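Long-range contact in periplasmic solute binding protein (Candidatus Liberibacter asiaticus str. psy62, PDB 5ZHA), which probably captures manganese or zinc ions in the periplasm and delivers them for uptake, as a ZnuA-type solute-binding protein: residues Thr156-Val161 with Thr268-Thr273. The protein carries 1 engineered substitution. Sequence-based numbering, arbitrary orientation.
Sequences TRIEKV and TKIVDT
V271 meets helix 133-158 through its CG2 methyl, which touches the aliphatic part of R157 and the flank of I158. The closest of these apolar contacts joins R157 CG to V271 CG2 at 3.5 Å. The same methyl also meets I158, whose CB lies 4.0 Å from V271 CG2, and the CA atoms of I158 and V271 are 5.6 Å apart. V271 holds CG2 anti to its backbone N (chi1 70° for CG1), which aims this branch at the facing helix. I158 then continues past V271 with its extended end, placing CD1 3.7 Å from CG2 of I270. F182 and L178 of helix 176-182 also pack on I158 and I270 respectively, so this side of the contact is buried.

The two segments bring together the C-terminal part of the long helix 133-158, which in solute-binding proteins of this family links the two lobes, and the C-terminal helix 259-274. The contact is peripheral to metal binding: the side chain of I270 is about 14 Å from the bound manganese ion. A type I turn runs from I158 to V161, with V161 N donating to I158 O at 3.0 Å.

The polar interaction lies on the exposed side. R157 arches over V271, with CG anti to the backbone N (chi1 166°) and a bend at chi2, so that CG2 of the valine lies under one face of the guanidinium, toward its rim. The edge of that group meets D272, whose OD1 is 3.6 Å from R157 NH2 in a long salt bridge without a hydrogen bond. Guanidinium and carboxylate planes are inclined by 35°. R157 and I158 are each modelled twice; their contacts hold for one conformation and may be partly occupied. F275, at the chain terminus, also touches R157.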
loop_
_atom_site.group_PDB
_atom_site.type_symbol
_atom_site.label_atom_id
_atom_site.label_comp_id
_atom_site.label_asym_id
_atom_site.label_seq_id
_atom_site.Cartn_x
_atom_site.Cartn_y
_atom_site.Cartn_z
ATOM N N THR A 156 18.998 -2.073 -2.206
ATOM C CA THR A 156 20.441 -2.190 -2.125
ATOM C C THR A 156 21.094 -0.792 -2.005
ATOM O O THR A 156 21.999 -0.578 -1.128
ATOM C CB THR A 156 20.990 -3.020 -3.319
ATOM O OG1 THR A 156 20.397 -4.324 -3.268
ATOM C CG2 THR A 156 22.491 -3.173 -3.244
ATOM N N ARG A 157 20.666 0.163 -2.820
ATOM C CA ARG A 157 21.306 1.484 -2.717
ATOM C C ARG A 157 20.916 2.174 -1.392
ATOM O O ARG A 157 21.741 2.844 -0.752
ATOM C CB ARG A 157 20.995 2.369 -3.926
ATOM C CG ARG A 157 21.360 3.831 -3.698
ATOM C CD ARG A 157 21.997 4.522 -4.909
ATOM N NE ARG A 157 21.821 5.985 -4.892
ATOM C CZ ARG A 157 20.932 6.638 -5.631
ATOM N NH1 ARG A 157 20.149 5.956 -6.449
ATOM N NH2 ARG A 157 20.825 7.962 -5.560
ATOM N N ILE A 158 19.673 1.992 -0.938
ATOM C CA ILE A 158 19.259 2.713 0.265
ATOM C C ILE A 158 19.896 2.108 1.506
ATOM O O ILE A 158 20.149 2.820 2.499
ATOM C CB ILE A 158 17.730 2.820 0.358
ATOM C CG1 ILE A 158 17.308 4.114 1.022
ATOM C CG2 ILE A 158 17.097 1.615 1.037
ATOM C CD1 ILE A 158 15.801 4.221 1.005
ATOM N N GLU A 159 20.229 0.809 1.450
ATOM C CA GLU A 159 20.960 0.217 2.605
ATOM C C GLU A 159 22.364 0.814 2.808
ATOM O O GLU A 159 23.002 0.569 3.848
ATOM C CB GLU A 159 21.037 -1.315 2.511
ATOM C CG GLU A 159 19.611 -1.935 2.592
ATOM C CD GLU A 159 18.947 -1.768 3.953
ATOM O OE1 GLU A 159 19.609 -1.366 4.926
ATOM O OE2 GLU A 159 17.722 -2.056 4.070
ATOM N N LYS A 160 22.835 1.580 1.823
ATOM C CA LYS A 160 24.125 2.278 1.992
ATOM C C LYS A 160 24.026 3.566 2.832
ATOM O O LYS A 160 25.050 4.147 3.199
ATOM C CB LYS A 160 24.786 2.557 0.646
ATOM C CG LYS A 160 24.930 1.353 -0.266
ATOM C CD LYS A 160 25.711 1.780 -1.517
ATOM C CE LYS A 160 25.837 0.652 -2.539
ATOM N NZ LYS A 160 26.201 -0.697 -1.992
ATOM N N VAL A 161 22.822 4.004 3.167
ATOM C CA VAL A 161 22.646 5.257 3.926
ATOM C C VAL A 161 23.347 5.141 5.283
ATOM O O VAL A 161 23.246 4.095 5.952
ATOM C CB VAL A 161 21.145 5.685 4.053
ATOM C CG1 VAL A 161 20.964 6.873 4.986
ATOM C CG2 VAL A 161 20.589 6.122 2.687
ATOM N N THR A 268 12.217 5.028 -5.458
ATOM C CA THR A 268 13.202 5.844 -6.211
ATOM C C THR A 268 13.272 7.243 -5.644
ATOM O O THR A 268 14.369 7.776 -5.365
ATOM C CB THR A 268 12.845 5.868 -7.724
ATOM O OG1 THR A 268 13.018 4.555 -8.252
ATOM C CG2 THR A 268 13.792 6.848 -8.531
ATOM N N LYS A 269 12.092 7.843 -5.436
ATOM C CA LYS A 269 12.060 9.197 -4.923
ATOM C C LYS A 269 12.691 9.240 -3.511
ATOM O O LYS A 269 13.453 10.163 -3.208
ATOM C CB LYS A 269 10.648 9.742 -4.980
ATOM C CG LYS A 269 10.549 11.198 -4.664
ATOM C CD LYS A 269 9.274 11.813 -5.288
ATOM C CE LYS A 269 9.287 13.334 -5.063
ATOM N NZ LYS A 269 10.364 14.026 -5.852
ATOM N N ILE A 270 12.429 8.240 -2.661
ATOM C CA ILE A 270 13.044 8.225 -1.330
ATOM C C ILE A 270 14.570 8.087 -1.453
ATOM O O ILE A 270 15.343 8.907 -0.861
ATOM C CB ILE A 270 12.473 7.077 -0.444
ATOM C CG1 ILE A 270 10.943 7.324 -0.195
ATOM C CG2 ILE A 270 13.318 6.944 0.825
ATOM C CD1 ILE A 270 10.205 6.032 0.255
ATOM N N VAL A 271 15.019 7.101 -2.241
ATOM C CA VAL A 271 16.474 6.880 -2.271
ATOM C C VAL A 271 17.211 8.132 -2.862
ATOM O O VAL A 271 18.278 8.508 -2.396
ATOM C CB VAL A 271 16.889 5.521 -2.886
ATOM C CG1 VAL A 271 16.643 5.478 -4.341
ATOM C CG2 VAL A 271 18.395 5.305 -2.718
ATOM N N ASP A 272 16.601 8.771 -3.864
ATOM C CA ASP A 272 17.169 9.979 -4.508
ATOM C C ASP A 272 17.275 11.190 -3.580
ATOM O O ASP A 272 18.014 12.143 -3.850
ATOM C CB ASP A 272 16.382 10.336 -5.783
ATOM C CG ASP A 272 16.622 9.364 -6.897
ATOM O OD1 ASP A 272 17.495 8.457 -6.776
ATOM O OD2 ASP A 272 15.875 9.434 -7.894
ATOM N N THR A 273 16.566 11.132 -2.466
ATOM C CA THR A 273 16.558 12.195 -1.492
ATOM C C THR A 273 17.611 11.956 -0.431
ATOM O O THR A 273 18.194 12.882 0.087
ATOM C CB THR A 273 15.161 12.221 -0.827
ATOM O OG1 THR A 273 14.587 13.514 -0.922
ATOM C CG2 THR A 273 15.184 11.744 0.626
#